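Local coordinates for protein sucrose 6(F)-phosphate phosphorylase (Thermoanaerobacterium thermosaccharolyticum DSM 571, PDB 6S9V) that is a phosphorylase of the alpha-amylase family, built round a closed barrel of eight parallel strands, at residues D272-T278 and M290-Y294; T282-N288 and L481-K485; K166-T170 and Q179-D183; F109-K115 and F156-E160. All coordinates share one frame. Residues are numbered along the deposited sequence.

Interaction 1: D272-T278 and M290-Y294; sequences DFILPFT and MLYHY
How a single carboxylate can both cap a helix and bind a neighbouring one is seen at D272, just past strand 269-271. Its side chain (chi1 t) points toward 290-294, and OD1 takes capping bonds from I274 N (3.2 Å) and L275 N (2.9 Å). The same D272 OD1 accepts the hydroxyl of Y294, 2.6 Å from OH, while D272 OD2 forms a salt bridge with R298. I274 (phi/psi -97/-35) lays its CG2 over the face of the Y294 ring, a CH-pi contact 3.7 Å from the centroid and 8° off the normal. L275, in helix 275-285, brings CB to 4.2 Å from Y294 CE2 and CD1 to 4.0 Å from L291 CD1. F277 (chi1 t) puts CD1 4.2 Å from M290 CE, the tip of an all-t side chain. T278 (chi1 m) bonds OG1 to I274 O (2.8 Å), with M290 CE 3.4 Å from that OG1, and sets CG2 3.6 Å from L291 CA; the T278 and L291 CA atoms are 6.0 Å apart. L275 to T278 and M290 to Y294 are helical, and Y294 has chi1 t. The two helices form part of the connection between the sixth and seventh strands of the (beta/alpha)8 barrel.

Interaction 2: T282-N288 and L481-K485; sequences TLINKSN and LKTYK. With SO4 (sulfate ion), chain G.
Segment 282-288 is the end of a helix and the turn beyond it: T282 to I284 are helical, K286 takes left-handed angles (phi/psi 55/45), and S287 N reaches back to T282 O at 3.2 Å. Segment 481-485 is a turn without regular structure, in which L481 (-70/-14), K482 (-66/-42) and T483 (-113/-10) lead to a left-handed Y484 (62/15); an ST turn places T483 OG1 3.1 Å from K485 N. The closest CA atoms belong to K286 and L481, 5.1 Å apart. L481 (m, t) points at the helix end, with CD1 3.7 Å from S287 N and 4.3 Å from T282 CG2, and CD2 3.8 Å from L283 CD2. Y484 (chi1 m) gives its OH to L283 O at 2.6 Å and rests CE1 3.9 Å from L283 CD2. K286 (m, t, t, m) carries its NZ over the turn, donating to L481 O (2.9 Å) and K482 O (3.3 Å), and weakly to Y484 OH (3.1 Å). On the outside, K482 NZ bonds O4 of a sulfate at 3.0 Å, which R460 also holds. Here a hairpin turn of the C-terminal antiparallel sheet docks on a barrel helix, at the seam between the two domains, a barrel followed by a C-terminal beta domain as in the alpha-amylase family.

Interaction 3: K166-T170 and Q179-D183; sequences KVWTT and QIDLD
Strands that cross nearly at right angles can share few backbone bonds, so a side chain may supply the rest. Strands 166-168 and 179-181 meet at 82°, their axes 6.3 Å apart; T169, just past the first strand, lies nearest I180 (CA to CA 5.1 Å). One backbone bond joins the segments, D181 N to W168 O (3.1 Å). A water also donates to W168 O (2.9 Å) and to D181 O (2.6 Å). D181 (chi1 m) points toward 166-170 and receives T170 twice: T170 N on OD1 (2.9 Å, nearly linear) and T170 OG1 on OD2 (2.7 Å). D181 OD2 is also in a salt bridge with K218. T169 OG1 turns to S154 instead, leaving T169 CG2 3.7 Å from I180 CD1; V167 CG2 meets I180 CG2 at 4.0 Å. Q179 bonds D63 through NE2. Both strands lie in the insertion between the third and fourth barrel strands, the position of domain B in the alpha-amylase family.

Interaction 4: F109-K115 and F156-E160; sequences FQDFLKK and FKIEE
In the small domain inserted between the third and fourth barrel strands, the end of a beta strand runs out along the last turn of a helix. Segment 109-115 is helical throughout; F156 and K157 end their strand, and E159 (phi/psi -66/-49) and E160 (-72/-24) then turn. The two segments run in the same sense where they meet, pairing CA atoms L113 with I158 (4.8 Å), K114 with E159 (4.8 Å) and K115 with E160 (5.7 Å). The main bump on the helix is L113 (m, t): its CD2 pushes into the corner between F156 CB, 3.3 Å away, and I158 CD1, 4.1 Å away. Beside it, F109 (chi1 t) turns its edge to the face of F156 in a T-shaped pair, centroids 5.0 Å apart and planes at 72°, with F109 CZ 3.8 Å from F156 CD2. In return I158 (m, m) sends CD1 back over the face of F112 (chi1 t), 4.2 Å from CE2. V167 and I180 also border this aromatic pocket. Toward the exposed rim, E160 extends along the helix end, its OE1 3.5 Å from K115 CG. Two backbone bonds fix the register, reaching carbonyls at the end of the helix: E160 N meets K114 O at 3.1 Å, and L113 O receives E159 N at 2.8 Å, with I158 CA 3.3 Å from the same L113 O in a CA-H...O contact.

How the interactions relate
The four contacts form two pairs on opposite sides of the chain's centre. Interactions 1 and 2, centres 14 Å apart, use the two ends of helix 275-285 and touch where L291 CB lies 3.5 Å from T282 OG1, so the barrel connection leads straight to the C-terminal sheet. Interactions 3 and 4, also 14 Å apart, share a hairpin and one apolar core: I180 CD1 to F156 CZ and I180 CG2 to F109 CE1 are both 3.6 Å. Between the pairs, centres lie about 34 to 58 Å apart. A bound 2-[bis-(2-hydroxy-ethyl)-amino]-2-hydroxymethyl-propane-1,3-diol sits about 4 Å from the Q179 side chain, bringing interaction 3 beside a ligand pocket.

Interaction 1: D272-T278 and M290-Y294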
# COMPACT_ATOMS: atom_id res chain seq x y z
N ASP A 272 7.19 -1.03 -3.72
CA ASP A 272 8.53 -0.55 -3.39
C ASP A 272 8.46 0.10 -2.02
O ASP A 272 8.15 1.29 -1.89
CB ASP A 272 9.03 0.41 -4.46
CG ASP A 272 10.51 0.72 -4.29
OD1 ASP A 272 11.01 0.61 -3.15
OD2 ASP A 272 11.18 1.04 -5.30
N PHE A 273 8.73 -0.68 -0.97
CA PHE A 273 8.70 -0.17 0.40
C PHE A 273 10.06 0.33 0.88
O PHE A 273 10.18 0.72 2.05
CB PHE A 273 8.17 -1.25 1.34
CG PHE A 273 6.66 -1.47 1.25
CD1 PHE A 273 5.78 -0.39 1.17
CD2 PHE A 273 6.14 -2.75 1.25
CE1 PHE A 273 4.41 -0.59 1.10
CE2 PHE A 273 4.77 -2.96 1.18
CZ PHE A 273 3.90 -1.89 1.10
N ILE A 274 11.06 0.33 0.01
CA ILE A 274 12.39 0.84 0.36
C ILE A 274 12.55 2.28 -0.12
O ILE A 274 13.23 3.09 0.55
CB ILE A 274 13.47 -0.07 -0.25
CG1 ILE A 274 13.48 -1.43 0.46
CG2 ILE A 274 14.85 0.56 -0.14
CD1 ILE A 274 14.18 -2.52 -0.31
N LEU A 275 11.95 2.62 -1.26
CA LEU A 275 12.11 3.96 -1.81
C LEU A 275 11.60 5.07 -0.89
O LEU A 275 12.22 6.15 -0.87
CB LEU A 275 11.39 4.05 -3.16
CG LEU A 275 11.67 5.29 -4.01
CD1 LEU A 275 13.09 5.31 -4.54
CD2 LEU A 275 10.66 5.37 -5.15
N PRO A 276 10.48 4.92 -0.17
CA PRO A 276 10.00 6.07 0.64
C PRO A 276 11.04 6.59 1.63
O PRO A 276 11.32 7.79 1.67
CB PRO A 276 8.74 5.52 1.32
CG PRO A 276 8.27 4.41 0.39
CD PRO A 276 9.54 3.79 -0.13
N PHE A 277 11.63 5.70 2.43
CA PHE A 277 12.69 6.10 3.34
C PHE A 277 13.93 6.55 2.57
O PHE A 277 14.59 7.53 2.95
CB PHE A 277 13.05 4.95 4.29
CG PHE A 277 14.11 5.29 5.30
CD1 PHE A 277 15.46 5.29 4.95
CD2 PHE A 277 13.77 5.60 6.60
CE1 PHE A 277 16.44 5.62 5.89
CE2 PHE A 277 14.74 5.93 7.54
CZ PHE A 277 16.07 5.94 7.19
N THR A 278 14.29 5.82 1.50
CA THR A 278 15.50 6.15 0.75
C THR A 278 15.45 7.57 0.21
O THR A 278 16.45 8.30 0.25
CB THR A 278 15.69 5.13 -0.38
OG1 THR A 278 15.88 3.83 0.19
CG2 THR A 278 16.89 5.49 -1.24
N MET A 290 22.80 6.24 -1.23
CA MET A 290 21.84 5.17 -0.95
C MET A 290 20.87 4.99 -2.10
O MET A 290 20.56 3.86 -2.49
CB MET A 290 21.08 5.49 0.34
CG MET A 290 20.17 4.37 0.82
SD MET A 290 19.24 4.84 2.28
CE MET A 290 18.28 3.35 2.55
N LEU A 291 20.37 6.09 -2.66
CA LEU A 291 19.44 6.02 -3.78
C LEU A 291 20.09 5.35 -4.98
O LEU A 291 19.50 4.47 -5.62
CB LEU A 291 18.96 7.42 -4.15
CG LEU A 291 18.10 7.54 -5.41
CD1 LEU A 291 16.77 6.82 -5.23
CD2 LEU A 291 17.89 9.02 -5.75
N TYR A 292 21.32 5.76 -5.31
CA TYR A 292 22.00 5.18 -6.46
C TYR A 292 22.26 3.70 -6.24
O TYR A 292 22.10 2.89 -7.16
CB TYR A 292 23.28 5.94 -6.75
CG TYR A 292 23.08 7.01 -7.81
CD1 TYR A 292 22.00 7.88 -7.74
CD2 TYR A 292 23.95 7.12 -8.88
CE1 TYR A 292 21.80 8.85 -8.71
CE2 TYR A 292 23.76 8.09 -9.85
CZ TYR A 292 22.68 8.95 -9.76
OH TYR A 292 22.48 9.91 -10.72
N HIS A 293 22.67 3.31 -5.02
CA HIS A 293 22.87 1.90 -4.75
C HIS A 293 21.57 1.12 -4.91
O HIS A 293 21.58 -0.01 -5.43
CB HIS A 293 23.41 1.69 -3.33
CG HIS A 293 23.74 0.27 -3.02
ND1 HIS A 293 24.77 -0.41 -3.64
CD2 HIS A 293 23.17 -0.62 -2.18
CE1 HIS A 293 24.83 -1.64 -3.18
NE2 HIS A 293 23.87 -1.80 -2.29
N TYR A 294 20.44 1.70 -4.50
CA TYR A 294 19.16 1.02 -4.60
C TYR A 294 18.69 0.92 -6.05
O TYR A 294 18.22 -0.14 -6.50
CB TYR A 294 18.12 1.74 -3.74
CG TYR A 294 16.76 1.07 -3.75
CD1 TYR A 294 16.65 -0.31 -3.57
CD2 TYR A 294 15.59 1.80 -3.93
CE1 TYR A 294 15.43 -0.93 -3.59
CE2 TYR A 294 14.35 1.18 -3.93
CZ TYR A 294 14.28 -0.20 -3.76
OH TYR A 294 13.08 -0.85 -3.78

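Interaction 2: T282-N288 and L481-K485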
# COMPACT_ATOMS: atom_id res chain seq x y z
N THR A 282 17.86 10.68 1.17
CA THR A 282 18.55 11.36 0.09
C THR A 282 18.44 12.87 0.22
O THR A 282 19.43 13.60 0.09
CB THR A 282 17.96 10.92 -1.26
OG1 THR A 282 18.13 9.50 -1.43
CG2 THR A 282 18.61 11.66 -2.39
N LEU A 283 17.22 13.36 0.47
CA LEU A 283 16.96 14.79 0.51
C LEU A 283 17.42 15.42 1.82
O LEU A 283 17.97 16.53 1.82
CB LEU A 283 15.48 15.04 0.28
CG LEU A 283 14.99 14.51 -1.07
CD1 LEU A 283 13.48 14.47 -1.13
CD2 LEU A 283 15.55 15.36 -2.20
N ILE A 284 17.22 14.73 2.94
CA ILE A 284 17.65 15.28 4.23
C ILE A 284 19.17 15.42 4.29
O ILE A 284 19.70 16.41 4.81
CB ILE A 284 17.13 14.41 5.39
CG1 ILE A 284 15.62 14.61 5.57
CG2 ILE A 284 17.89 14.73 6.68
CD1 ILE A 284 14.97 13.61 6.50
N ASN A 285 19.89 14.43 3.75
CA ASN A 285 21.35 14.39 3.85
C ASN A 285 22.06 14.88 2.59
O ASN A 285 23.29 14.93 2.58
CB ASN A 285 21.79 12.97 4.18
CG ASN A 285 21.28 12.50 5.53
OD1 ASN A 285 20.60 11.48 5.63
ND2 ASN A 285 21.61 13.25 6.56
N LYS A 286 21.33 15.25 1.55
CA LYS A 286 21.91 15.78 0.33
C LYS A 286 22.96 14.83 -0.24
O LYS A 286 24.06 15.24 -0.63
CB LYS A 286 22.53 17.16 0.57
CG LYS A 286 21.54 18.20 1.05
CD LYS A 286 22.21 19.56 1.17
CE LYS A 286 21.28 20.59 1.78
NZ LYS A 286 20.08 20.85 0.92
N SER A 287 22.62 13.55 -0.27
CA SER A 287 23.52 12.52 -0.77
C SER A 287 22.73 11.52 -1.60
O SER A 287 21.70 11.01 -1.14
CB SER A 287 24.24 11.79 0.36
OG SER A 287 24.89 10.63 -0.15
N ASN A 288 23.24 11.20 -2.78
CA ASN A 288 22.57 10.26 -3.66
C ASN A 288 23.00 8.82 -3.45
O ASN A 288 22.50 7.93 -4.14
CB ASN A 288 22.81 10.66 -5.13
CG ASN A 288 24.25 10.44 -5.59
OD1 ASN A 288 25.04 9.77 -4.92
ND2 ASN A 288 24.58 10.97 -6.76
N LEU A 481 21.01 18.80 -5.13
CA LEU A 481 20.55 18.55 -3.77
C LEU A 481 20.94 19.67 -2.81
O LEU A 481 20.42 19.72 -1.69
CB LEU A 481 21.11 17.22 -3.25
CG LEU A 481 20.54 15.99 -3.96
CD1 LEU A 481 21.30 14.76 -3.52
CD2 LEU A 481 19.05 15.83 -3.68
N LYS A 482 21.85 20.55 -3.22
CA LYS A 482 22.16 21.72 -2.40
C LYS A 482 20.97 22.66 -2.32
O LYS A 482 20.66 23.20 -1.25
CB LYS A 482 23.40 22.43 -2.97
CG LYS A 482 24.69 21.62 -2.82
CD LYS A 482 25.93 22.39 -3.27
CE LYS A 482 26.10 22.40 -4.79
NZ LYS A 482 27.37 23.10 -5.20
N THR A 483 20.28 22.87 -3.45
CA THR A 483 19.17 23.80 -3.54
C THR A 483 17.83 23.13 -3.77
O THR A 483 16.79 23.80 -3.68
CB THR A 483 19.42 24.78 -4.70
OG1 THR A 483 19.38 24.05 -5.94
CG2 THR A 483 20.76 25.44 -4.55
N TYR A 484 17.82 21.83 -4.07
CA TYR A 484 16.65 21.07 -4.50
C TYR A 484 16.07 21.59 -5.81
O TYR A 484 14.95 21.22 -6.18
CB TYR A 484 15.56 21.04 -3.42
CG TYR A 484 16.09 20.48 -2.12
CD1 TYR A 484 16.55 19.17 -2.04
CD2 TYR A 484 16.17 21.28 -0.99
CE1 TYR A 484 17.06 18.67 -0.85
CE2 TYR A 484 16.67 20.78 0.19
CZ TYR A 484 17.12 19.49 0.26
OH TYR A 484 17.62 19.03 1.45
N LYS A 485 16.82 22.40 -6.54
CA LYS A 485 16.40 22.80 -7.88
C LYS A 485 16.31 21.57 -8.77
O LYS A 485 17.27 20.80 -8.87
CB LYS A 485 17.37 23.82 -8.47
CG LYS A 485 16.88 24.44 -9.77
CD LYS A 485 17.88 25.43 -10.31
CE LYS A 485 17.31 26.26 -11.44
NZ LYS A 485 18.36 27.11 -12.05
S SO4 G . 30.12 19.91 -5.45
O1 SO4 G . 30.44 18.70 -4.70
O2 SO4 G . 31.18 20.90 -5.28
O3 SO4 G . 29.99 19.57 -6.87
O4 SO4 G . 28.86 20.47 -4.97

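Interaction 3: K166-T170 and Q179-D183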
# COMPACT_ATOMS: atom_id res chain seq x y z
N LYS A 166 -12.07 -19.92 21.21
CA LYS A 166 -11.01 -19.04 20.73
C LYS A 166 -10.80 -19.27 19.25
O LYS A 166 -10.82 -20.41 18.77
CB LYS A 166 -9.71 -19.30 21.49
CG LYS A 166 -9.76 -18.90 22.95
CD LYS A 166 -8.42 -19.15 23.63
CE LYS A 166 -8.36 -18.47 24.98
NZ LYS A 166 -9.06 -19.26 26.02
N VAL A 167 -10.65 -18.17 18.51
CA VAL A 167 -10.31 -18.22 17.09
C VAL A 167 -9.16 -17.25 16.85
O VAL A 167 -9.00 -16.25 17.57
CB VAL A 167 -11.50 -17.88 16.16
CG1 VAL A 167 -12.64 -18.86 16.38
CG2 VAL A 167 -11.96 -16.46 16.38
N TRP A 168 -8.37 -17.54 15.83
CA TRP A 168 -7.20 -16.72 15.54
C TRP A 168 -7.62 -15.34 15.04
O TRP A 168 -8.50 -15.21 14.17
CB TRP A 168 -6.34 -17.44 14.50
CG TRP A 168 -4.88 -17.15 14.63
CD1 TRP A 168 -4.13 -16.28 13.88
CD2 TRP A 168 -3.99 -17.71 15.60
NE1 TRP A 168 -2.83 -16.28 14.32
CE2 TRP A 168 -2.72 -17.15 15.38
CE3 TRP A 168 -4.15 -18.63 16.64
CZ2 TRP A 168 -1.61 -17.49 16.15
CZ3 TRP A 168 -3.05 -18.97 17.41
CH2 TRP A 168 -1.79 -18.40 17.16
N THR A 169 -6.99 -14.31 15.59
CA THR A 169 -7.22 -12.92 15.18
C THR A 169 -5.86 -12.24 15.23
O THR A 169 -5.41 -11.82 16.30
CB THR A 169 -8.24 -12.22 16.07
OG1 THR A 169 -7.79 -12.18 17.43
CG2 THR A 169 -9.58 -12.95 16.01
N THR A 170 -5.19 -12.16 14.07
CA THR A 170 -3.87 -11.55 14.00
C THR A 170 -3.91 -10.07 14.36
O THR A 170 -3.01 -9.56 15.03
CB THR A 170 -3.29 -11.73 12.59
OG1 THR A 170 -3.05 -13.11 12.34
CG2 THR A 170 -1.99 -10.95 12.43
N GLN A 179 -11.67 -8.47 13.53
CA GLN A 179 -11.04 -9.07 12.35
C GLN A 179 -10.72 -10.53 12.65
O GLN A 179 -9.79 -10.83 13.40
CB GLN A 179 -9.79 -8.28 11.97
CG GLN A 179 -10.08 -6.86 11.46
CD GLN A 179 -8.86 -5.94 11.55
OE1 GLN A 179 -8.33 -5.72 12.64
NE2 GLN A 179 -8.45 -5.39 10.42
N ILE A 180 -11.50 -11.43 12.05
CA ILE A 180 -11.34 -12.86 12.26
C ILE A 180 -10.51 -13.44 11.11
O ILE A 180 -10.87 -13.26 9.94
CB ILE A 180 -12.70 -13.58 12.34
CG1 ILE A 180 -13.64 -12.88 13.34
CG2 ILE A 180 -12.48 -15.05 12.72
CD1 ILE A 180 -13.05 -12.68 14.72
N ASP A 181 -9.44 -14.15 11.44
CA ASP A 181 -8.58 -14.70 10.40
C ASP A 181 -9.31 -15.80 9.63
O ASP A 181 -10.04 -16.60 10.21
CB ASP A 181 -7.28 -15.26 10.99
CG ASP A 181 -6.27 -14.18 11.31
OD1 ASP A 181 -6.67 -13.10 11.80
OD2 ASP A 181 -5.05 -14.42 11.10
N LEU A 182 -9.11 -15.81 8.32
CA LEU A 182 -9.62 -16.85 7.44
C LEU A 182 -8.62 -17.99 7.34
O LEU A 182 -7.41 -17.78 7.34
CB LEU A 182 -9.90 -16.29 6.04
CG LEU A 182 -10.97 -15.20 5.93
CD1 LEU A 182 -10.92 -14.53 4.57
CD2 LEU A 182 -12.33 -15.81 6.19
N ASP A 183 -9.14 -19.21 7.25
CA ASP A 183 -8.31 -20.39 7.03
C ASP A 183 -8.19 -20.60 5.52
O ASP A 183 -9.11 -21.11 4.89
CB ASP A 183 -8.90 -21.61 7.72
CG ASP A 183 -8.05 -22.86 7.55
OD1 ASP A 183 -7.02 -22.79 6.85
OD2 ASP A 183 -8.41 -23.90 8.12
O HOH W 1 -9.69 -17.36 12.71

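Interaction 4: F109-K115 and F156-E160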
# COMPACT_ATOMS: atom_id res chain seq x y z
N PHE A 109 -19.22 -15.47 10.07
CA PHE A 109 -18.81 -15.59 11.46
C PHE A 109 -19.97 -15.47 12.43
O PHE A 109 -19.96 -16.13 13.48
CB PHE A 109 -17.76 -14.54 11.81
CG PHE A 109 -17.05 -14.83 13.10
CD1 PHE A 109 -16.13 -15.86 13.17
CD2 PHE A 109 -17.35 -14.12 14.24
CE1 PHE A 109 -15.49 -16.15 14.36
CE2 PHE A 109 -16.71 -14.40 15.42
CZ PHE A 109 -15.78 -15.42 15.48
N GLN A 110 -20.99 -14.66 12.12
CA GLN A 110 -22.14 -14.59 13.02
C GLN A 110 -22.88 -15.92 13.06
O GLN A 110 -23.41 -16.31 14.11
CB GLN A 110 -23.06 -13.43 12.64
CG GLN A 110 -22.42 -12.08 12.98
CD GLN A 110 -23.36 -10.90 12.89
OE1 GLN A 110 -23.47 -10.11 13.83
NE2 GLN A 110 -24.06 -10.78 11.76
N ASP A 111 -22.96 -16.61 11.92
CA ASP A 111 -23.57 -17.94 11.91
C ASP A 111 -22.77 -18.89 12.79
O ASP A 111 -23.34 -19.66 13.57
CB ASP A 111 -23.66 -18.47 10.48
CG ASP A 111 -24.54 -19.69 10.36
OD1 ASP A 111 -25.78 -19.53 10.33
OD2 ASP A 111 -24.00 -20.81 10.29
N PHE A 112 -21.44 -18.81 12.70
CA PHE A 112 -20.58 -19.64 13.53
C PHE A 112 -20.77 -19.35 15.01
O PHE A 112 -20.83 -20.27 15.83
CB PHE A 112 -19.12 -19.43 13.13
CG PHE A 112 -18.14 -20.05 14.08
CD1 PHE A 112 -18.01 -21.42 14.15
CD2 PHE A 112 -17.38 -19.26 14.93
CE1 PHE A 112 -17.13 -22.00 15.04
CE2 PHE A 112 -16.49 -19.83 15.81
CZ PHE A 112 -16.36 -21.21 15.87
N LEU A 113 -20.85 -18.07 15.38
CA LEU A 113 -21.05 -17.75 16.78
C LEU A 113 -22.39 -18.23 17.28
O LEU A 113 -22.55 -18.51 18.48
CB LEU A 113 -20.92 -16.25 17.02
CG LEU A 113 -19.51 -15.66 16.94
CD1 LEU A 113 -19.56 -14.21 17.39
CD2 LEU A 113 -18.51 -16.45 17.79
N LYS A 114 -23.38 -18.33 16.39
CA LYS A 114 -24.69 -18.83 16.78
C LYS A 114 -24.66 -20.35 16.97
O LYS A 114 -25.13 -20.87 17.98
CB LYS A 114 -25.73 -18.44 15.73
CG LYS A 114 -27.14 -18.96 15.98
CD LYS A 114 -28.02 -18.66 14.77
CE LYS A 114 -29.39 -19.32 14.84
NZ LYS A 114 -30.39 -18.46 15.53
N LYS A 115 -24.10 -21.07 16.00
CA LYS A 115 -24.22 -22.52 15.96
C LYS A 115 -22.93 -23.27 16.29
O LYS A 115 -22.97 -24.50 16.40
CB LYS A 115 -24.71 -22.98 14.57
CG LYS A 115 -26.08 -22.43 14.19
CD LYS A 115 -26.47 -22.85 12.78
CE LYS A 115 -27.79 -22.23 12.36
NZ LYS A 115 -28.11 -22.51 10.93
N PHE A 156 -14.76 -15.89 22.01
CA PHE A 156 -16.16 -15.60 21.73
C PHE A 156 -17.04 -16.64 22.40
O PHE A 156 -16.61 -17.76 22.67
CB PHE A 156 -16.43 -15.57 20.22
CG PHE A 156 -15.64 -14.54 19.48
CD1 PHE A 156 -16.14 -13.26 19.31
CD2 PHE A 156 -14.40 -14.85 18.96
CE1 PHE A 156 -15.42 -12.31 18.62
CE2 PHE A 156 -13.67 -13.90 18.28
CZ PHE A 156 -14.18 -12.64 18.11
N LYS A 157 -18.29 -16.25 22.63
CA LYS A 157 -19.28 -17.12 23.25
C LYS A 157 -20.14 -17.72 22.16
O LYS A 157 -20.72 -16.99 21.34
CB LYS A 157 -20.14 -16.33 24.24
CG LYS A 157 -21.21 -17.14 24.96
CD LYS A 157 -22.16 -16.21 25.72
CE LYS A 157 -23.18 -16.99 26.53
NZ LYS A 157 -24.06 -16.09 27.33
N ILE A 158 -20.22 -19.05 22.12
CA ILE A 158 -21.10 -19.72 21.17
C ILE A 158 -22.51 -19.71 21.77
O ILE A 158 -22.72 -20.17 22.89
CB ILE A 158 -20.63 -21.15 20.88
CG1 ILE A 158 -19.18 -21.15 20.39
CG2 ILE A 158 -21.53 -21.80 19.85
CD1 ILE A 158 -18.92 -20.24 19.19
N GLU A 159 -23.46 -19.16 21.02
CA GLU A 159 -24.78 -18.90 21.58
C GLU A 159 -25.49 -20.20 21.94
O GLU A 159 -25.99 -20.36 23.06
CB GLU A 159 -25.61 -18.08 20.59
CG GLU A 159 -26.88 -17.47 21.16
CD GLU A 159 -28.14 -18.24 20.80
OE1 GLU A 159 -28.15 -18.91 19.75
OE2 GLU A 159 -29.12 -18.16 21.56
N GLU A 160 -25.51 -21.16 21.02
CA GLU A 160 -26.32 -22.35 21.21
C GLU A 160 -25.75 -23.28 22.28
O GLU A 160 -26.51 -24.05 22.87
CB GLU A 160 -26.50 -23.08 19.88
CG GLU A 160 -27.51 -22.37 18.97
CD GLU A 160 -27.74 -23.07 17.64
OE1 GLU A 160 -26.93 -23.95 17.28
OE2 GLU A 160 -28.72 -22.74 16.96